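Local coordinates for C. albicans actin interacting protein Aip5 (Candida albicans SC5314, PDB 6M4C) that probably promotes actin nucleation together with the polarisome complex, supporting filamentous growth of the fungus, at residues A33-N38 with Y89-L94; P67-G72 with E93-T98. All blocks are in the same frame, centred on the assembly; numbering follows the deposited sequence.

Contact 1 (A33-N38 with Y89-L94); sequences AILQGN and YRLREL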
loop_
_atom_site.group_PDB
_atom_site.type_symbol
_atom_site.label_atom_id
_atom_site.label_comp_id
_atom_site.label_asym_id
_atom_site.label_seq_id
_atom_site.Cartn_x
_atom_site.Cartn_y
_atom_site.Cartn_z
ATOM N N ALA A 33 -10.165 2.235 8.769
ATOM C CA ALA A 33 -10.624 2.790 10.034
ATOM C C ALA A 33 -10.976 1.651 10.992
ATOM O O ALA A 33 -10.581 1.654 12.156
ATOM C CB ALA A 33 -11.802 3.689 9.773
ATOM N N ILE A 34 -11.700 0.649 10.480
ATOM C CA ILE A 34 -12.015 -0.506 11.296
ATOM C C ILE A 34 -10.726 -1.196 11.733
ATOM O O ILE A 34 -10.644 -1.689 12.851
ATOM C CB ILE A 34 -12.891 -1.502 10.526
ATOM C CG1 ILE A 34 -14.283 -0.953 10.219
ATOM C CG2 ILE A 34 -12.939 -2.816 11.294
ATOM C CD1 ILE A 34 -15.198 -1.955 9.557
ATOM N N LEU A 35 -9.759 -1.324 10.817
ATOM C CA LEU A 35 -8.599 -2.131 11.149
ATOM C C LEU A 35 -7.803 -1.417 12.232
ATOM O O LEU A 35 -7.301 -2.052 13.168
ATOM C CB LEU A 35 -7.763 -2.445 9.902
ATOM C CG LEU A 35 -8.305 -3.551 8.985
ATOM C CD1 LEU A 35 -7.230 -4.035 8.028
ATOM C CD2 LEU A 35 -8.846 -4.749 9.766
ATOM N N GLN A 36 -7.761 -0.085 12.091
ATOM C CA GLN A 36 -6.916 0.768 12.905
ATOM C C GLN A 36 -7.593 0.913 14.259
ATOM O O GLN A 36 -6.946 0.756 15.285
ATOM C CB GLN A 36 -6.634 2.088 12.192
ATOM C CG GLN A 36 -5.735 3.031 12.971
ATOM C CD GLN A 36 -5.741 4.411 12.359
ATOM O OE1 GLN A 36 -6.154 4.609 11.217
ATOM N NE2 GLN A 36 -5.295 5.392 13.129
ATOM N N GLY A 37 -8.917 1.094 14.227
ATOM C CA GLY A 37 -9.785 0.981 15.392
ATOM C C GLY A 37 -9.632 -0.286 16.250
ATOM O O GLY A 37 -10.060 -0.303 17.402
ATOM N N ASN A 38 -9.018 -1.344 15.714
ATOM C CA ASN A 38 -9.038 -2.635 16.365
ATOM C C ASN A 38 -7.614 -3.086 16.632
ATOM O O ASN A 38 -7.381 -4.269 16.904
ATOM C CB ASN A 38 -9.680 -3.712 15.494
ATOM C CG ASN A 38 -11.172 -3.854 15.706
ATOM O OD1 ASN A 38 -11.632 -4.735 16.446
ATOM N ND2 ASN A 38 -11.932 -3.001 15.036
ATOM N N TYR A 89 -18.872 -8.384 16.352
ATOM C CA TYR A 89 -17.748 -8.544 17.265
ATOM C C TYR A 89 -17.041 -9.874 17.019
ATOM O O TYR A 89 -16.779 -10.620 17.962
ATOM C CB TYR A 89 -18.177 -8.432 18.736
ATOM C CG TYR A 89 -18.697 -7.076 19.145
ATOM C CD1 TYR A 89 -17.915 -5.934 19.042
ATOM C CD2 TYR A 89 -19.959 -6.927 19.698
ATOM C CE1 TYR A 89 -18.363 -4.691 19.476
ATOM C CE2 TYR A 89 -20.436 -5.689 20.117
ATOM C CZ TYR A 89 -19.640 -4.562 19.999
ATOM O OH TYR A 89 -20.131 -3.345 20.393
ATOM N N ARG A 90 -16.697 -10.146 15.756
ATOM C CA ARG A 90 -16.102 -11.427 15.404
ATOM C C ARG A 90 -14.855 -11.242 14.532
ATOM O O ARG A 90 -14.387 -12.206 13.923
ATOM C CB ARG A 90 -17.149 -12.303 14.702
ATOM C CG ARG A 90 -17.314 -13.682 15.324
ATOM C CD ARG A 90 -18.433 -13.589 16.341
ATOM N NE ARG A 90 -18.521 -14.556 17.420
ATOM C CZ ARG A 90 -19.198 -14.334 18.544
ATOM N NH1 ARG A 90 -19.804 -13.173 18.741
ATOM N NH2 ARG A 90 -19.261 -15.270 19.473
ATOM N N LEU A 91 -14.301 -10.016 14.502
ATOM C CA LEU A 91 -13.326 -9.629 13.492
ATOM C C LEU A 91 -12.028 -10.407 13.656
ATOM O O LEU A 91 -11.467 -10.869 12.665
ATOM C CB LEU A 91 -13.092 -8.120 13.519
ATOM C CG LEU A 91 -11.985 -7.609 12.601
ATOM C CD1 LEU A 91 -12.223 -8.029 11.150
ATOM C CD2 LEU A 91 -11.901 -6.097 12.692
ATOM N N ARG A 92 -11.582 -10.578 14.901
ATOM C CA ARG A 92 -10.268 -11.146 15.149
ATOM C C ARG A 92 -10.320 -12.652 14.917
ATOM O O ARG A 92 -9.304 -13.275 14.595
ATOM C CB ARG A 92 -9.724 -10.697 16.509
ATOM C CG ARG A 92 -9.188 -9.270 16.503
ATOM C CD ARG A 92 -8.580 -8.783 17.803
ATOM N NE ARG A 92 -7.136 -8.941 17.840
ATOM C CZ ARG A 92 -6.259 -7.938 17.771
ATOM N NH1 ARG A 92 -6.682 -6.685 17.653
ATOM N NH2 ARG A 92 -4.959 -8.201 17.826
ATOM N N GLU A 93 -11.538 -13.198 15.046
ATOM C CA GLU A 93 -11.843 -14.585 14.742
ATOM C C GLU A 93 -11.761 -14.830 13.232
ATOM O O GLU A 93 -10.936 -15.671 12.846
ATOM C CB GLU A 93 -13.181 -14.978 15.362
ATOM C CG GLU A 93 -13.473 -16.461 15.257
ATOM C CD GLU A 93 -14.765 -16.898 15.914
ATOM O OE1 GLU A 93 -15.830 -16.345 15.544
ATOM O OE2 GLU A 93 -14.699 -17.775 16.813
ATOM N N LEU A 94 -12.558 -14.102 12.393
ATOM C CA LEU A 94 -12.397 -14.265 10.938
ATOM C C LEU A 94 -10.924 -14.114 10.611
ATOM O O LEU A 94 -10.389 -14.942 9.877
ATOM C CB LEU A 94 -13.260 -13.382 10.011
#
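Leu91 reaches from the start of helix 91-96 toward the last part of helix 22-36, and one of its methyls, CD2, makes nearly all the apolar contact. Its CG stands anti to the backbone N (chi1 174°). The branch methyl of Ile34 comes up against the leucine, with CG2 of Ile34 3.7 Å from CD2 of Leu91. The two side chains pass each other at a slant. Leu35 adds a looser touch through its own CD2, 4.4 Å from CD2 of Leu91.

CD2 of Leu91 also lies against the side-chain amide of Asn38, 3.8 Å from CG of Asn38. That amide folds back on the preceding helix: ND2 of Asn38 donates to the carbonyl O of Ile34 at 2.9 Å, with an N-H...O angle of 154°, while Asn86 offers ND2 a second, weak bond. In this thioredoxin-like domain, a mixed sheet flanked by helices, the contact joins the last part of helix 22-36 and the turn after it to helix 91-96. Helix 79-87 also covers Leu91, through the side chains of Ile82 and Asn86. Arg90 takes the N-cap position of helix 91-96, just after Tyr89, whose positive phi belongs to the Schellman motif that closes helix 79-87.

The polar approach is less settled. The guanidinium of Arg92, its chain bent at chi3, turns an edge to the carbonyl O of Asn38, although the angle there is poor for a hydrogen bond.

Contact 2 (P67-G72 with E93-T98); sequences PGVVRG and ELLYET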
loop_
_atom_site.group_PDB
_atom_site.type_symbol
_atom_site.label_atom_id
_atom_site.label_comp_id
_atom_site.label_asym_id
_atom_site.label_seq_id
_atom_site.Cartn_x
_atom_site.Cartn_y
_atom_site.Cartn_z
ATOM N N PRO A 67 -12.705 -3.219 -1.893
ATOM C CA PRO A 67 -11.532 -3.644 -1.123
ATOM C C PRO A 67 -11.844 -4.841 -0.233
ATOM O O PRO A 67 -12.996 -5.138 0.071
ATOM C CB PRO A 67 -11.162 -2.425 -0.254
ATOM C CG PRO A 67 -12.472 -1.683 -0.079
ATOM C CD PRO A 67 -13.230 -1.936 -1.375
ATOM N N GLY A 68 -10.788 -5.503 0.224
ATOM C CA GLY A 68 -10.977 -6.526 1.230
ATOM C C GLY A 68 -9.666 -6.823 1.936
ATOM O O GLY A 68 -8.628 -6.282 1.561
ATOM N N VAL A 69 -9.744 -7.725 2.917
ATOM C CA VAL A 69 -8.632 -7.972 3.804
ATOM C C VAL A 69 -8.097 -9.351 3.489
ATOM O O VAL A 69 -8.879 -10.273 3.365
ATOM C CB VAL A 69 -9.067 -7.920 5.278
ATOM C CG1 VAL A 69 -7.952 -8.413 6.184
ATOM C CG2 VAL A 69 -9.523 -6.532 5.692
ATOM N N VAL A 70 -6.772 -9.479 3.449
ATOM C CA VAL A 70 -6.116 -10.753 3.236
ATOM C C VAL A 70 -5.043 -10.904 4.304
ATOM O O VAL A 70 -4.240 -10.007 4.527
ATOM C CB VAL A 70 -5.463 -10.774 1.846
ATOM C CG1 VAL A 70 -4.419 -11.877 1.688
ATOM C CG2 VAL A 70 -6.492 -10.769 0.733
ATOM N N ARG A 71 -5.017 -12.061 4.945
ATOM C CA ARG A 71 -3.964 -12.312 5.902
ATOM C C ARG A 71 -2.962 -13.257 5.241
ATOM O O ARG A 71 -3.316 -14.357 4.838
ATOM C CB ARG A 71 -4.545 -12.789 7.235
ATOM C CG ARG A 71 -3.452 -13.220 8.198
ATOM C CD ARG A 71 -3.819 -14.235 9.251
ATOM N NE ARG A 71 -3.698 -15.618 8.816
ATOM C CZ ARG A 71 -4.741 -16.418 8.657
ATOM N NH1 ARG A 71 -5.952 -15.942 8.885
ATOM N NH2 ARG A 71 -4.574 -17.669 8.263
ATOM N N GLY A 72 -1.710 -12.797 5.125
ATOM C CA GLY A 72 -0.673 -13.444 4.339
ATOM C C GLY A 72 -1.191 -13.794 2.953
ATOM O O GLY A 72 -1.532 -12.914 2.163
ATOM N N GLU A 93 -11.538 -13.198 15.046
ATOM C CA GLU A 93 -11.843 -14.585 14.742
ATOM C C GLU A 93 -11.761 -14.830 13.232
ATOM O O GLU A 93 -10.936 -15.671 12.846
ATOM C CB GLU A 93 -13.181 -14.978 15.362
ATOM C CG GLU A 93 -13.473 -16.461 15.257
ATOM C CD GLU A 93 -14.765 -16.898 15.914
ATOM O OE1 GLU A 93 -15.830 -16.345 15.544
ATOM O OE2 GLU A 93 -14.699 -17.775 16.813
ATOM N N LEU A 94 -12.558 -14.102 12.393
ATOM C CA LEU A 94 -12.397 -14.265 10.938
ATOM C C LEU A 94 -10.924 -14.114 10.611
ATOM O O LEU A 94 -10.389 -14.942 9.877
ATOM C CB LEU A 94 -13.260 -13.382 10.011
ATOM N N LEU A 95 -10.276 -13.135 11.264
ATOM C CA LEU A 95 -8.915 -12.769 10.919
ATOM C C LEU A 95 -7.914 -13.878 11.243
ATOM O O LEU A 95 -7.003 -14.134 10.449
ATOM C CB LEU A 95 -8.515 -11.433 11.556
ATOM C CG LEU A 95 -7.167 -10.871 11.085
ATOM C CD1 LEU A 95 -7.113 -10.707 9.578
ATOM C CD2 LEU A 95 -6.882 -9.544 11.745
ATOM N N TYR A 96 -8.044 -14.507 12.412
ATOM C CA TYR A 96 -6.923 -15.318 12.875
ATOM C C TYR A 96 -7.279 -16.796 12.970
ATOM O O TYR A 96 -6.475 -17.604 13.432
ATOM C CB TYR A 96 -6.308 -14.776 14.169
ATOM C CG TYR A 96 -5.769 -13.373 14.068
ATOM C CD1 TYR A 96 -4.754 -13.071 13.176
ATOM C CD2 TYR A 96 -6.272 -12.348 14.859
ATOM C CE1 TYR A 96 -4.240 -11.791 13.080
ATOM C CE2 TYR A 96 -5.771 -11.058 14.772
ATOM C CZ TYR A 96 -4.748 -10.784 13.880
ATOM O OH TYR A 96 -4.249 -9.521 13.758
ATOM N N GLU A 97 -8.470 -17.151 12.496
ATOM C CA GLU A 97 -8.774 -18.561 12.353
ATOM C C GLU A 97 -9.229 -18.896 10.928
ATOM O O GLU A 97 -10.188 -19.644 10.770
ATOM C CB GLU A 97 -9.795 -18.948 13.421
ATOM C CG GLU A 97 -9.180 -19.196 14.786
ATOM C CD GLU A 97 -10.198 -19.364 15.902
ATOM O OE1 GLU A 97 -11.414 -19.260 15.608
ATOM O OE2 GLU A 97 -9.778 -19.602 17.066
ATOM N N THR A 98 -8.547 -18.364 9.898
ATOM C CA THR A 98 -8.806 -18.749 8.516
ATOM C C THR A 98 -7.531 -19.243 7.827
ATOM O O THR A 98 -6.803 -20.014 8.462
ATOM C CB THR A 98 -9.344 -17.587 7.684
ATOM O OG1 THR A 98 -10.745 -17.536 7.930
ATOM C CG2 THR A 98 -9.086 -17.747 6.200
#
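Arg71 extends from strand 68-71 to the end of helix 91-96, where the edge of its guanidinium meets two backbone carbonyls. NH1 of Arg71 donates to the O of Leu95 at 2.6 Å, a bent bond with an N-H...O angle of 136°, and the oxygen is tilted from the guanidinium plane. NH2 of Arg71 makes a weak bond to the O of Thr98, 3.2 Å away but straighter, at 160°. The chain leaves the strand with CG anti to the backbone N, then bends at chi3. A third N-H of the group, on NE, is taken by OE1 of Gln10; two hydrogen bonds and a weaker third, to separate partners, probably limit the rotation of the buried guanidinium.

Strand 68-71 is an inner strand of the mixed sheet in this thioredoxin-like fold, and the contact packs the C-terminal helix against it. Carbonyls at a helix C-terminus carry partial negative charge, which probably favours the cation here.

Nearer the strand, the aliphatic parts meet. CD1 of Leu95 touches CB of Arg71 at 4.1 Å and CG1 of Val69 at 4.2 Å, and the valine and leucine side chains cross at about a right angle. CD1 of Tyr96 lies 4.2 Å from CD of Arg71, the two side chains crossing obliquely; the plane of the ring is turned 39° from that of the guanidinium. Over the centre of one face of the Tyr96 ring lies CG of Leu95, 3.6 Å above the plane. Ile40 touches both Leu95 and Tyr96, while Ile76 of strand 74-78 packs on Arg71 and Thr98.

In the fold
Helix 91-96 is the element that contact 1 and contact 2 have in common. Its beginning meets the last part of helix 22-36 in contact 1, and its last turn with the residues that follow meets strand 68-71 in contact 2. The centres are 10 Å apart; the segments share Glu93 and Leu94, and the two contacts touch where CD1 of Leu35 lies 4.1 Å from CG2 of Val69. Along the chain, 33-38 comes first, then 67-72, and both pair with the C-terminal stretch. Contact 2 is buried and contact 1 partly so, and together they bring the chain's end back onto both helix and sheet.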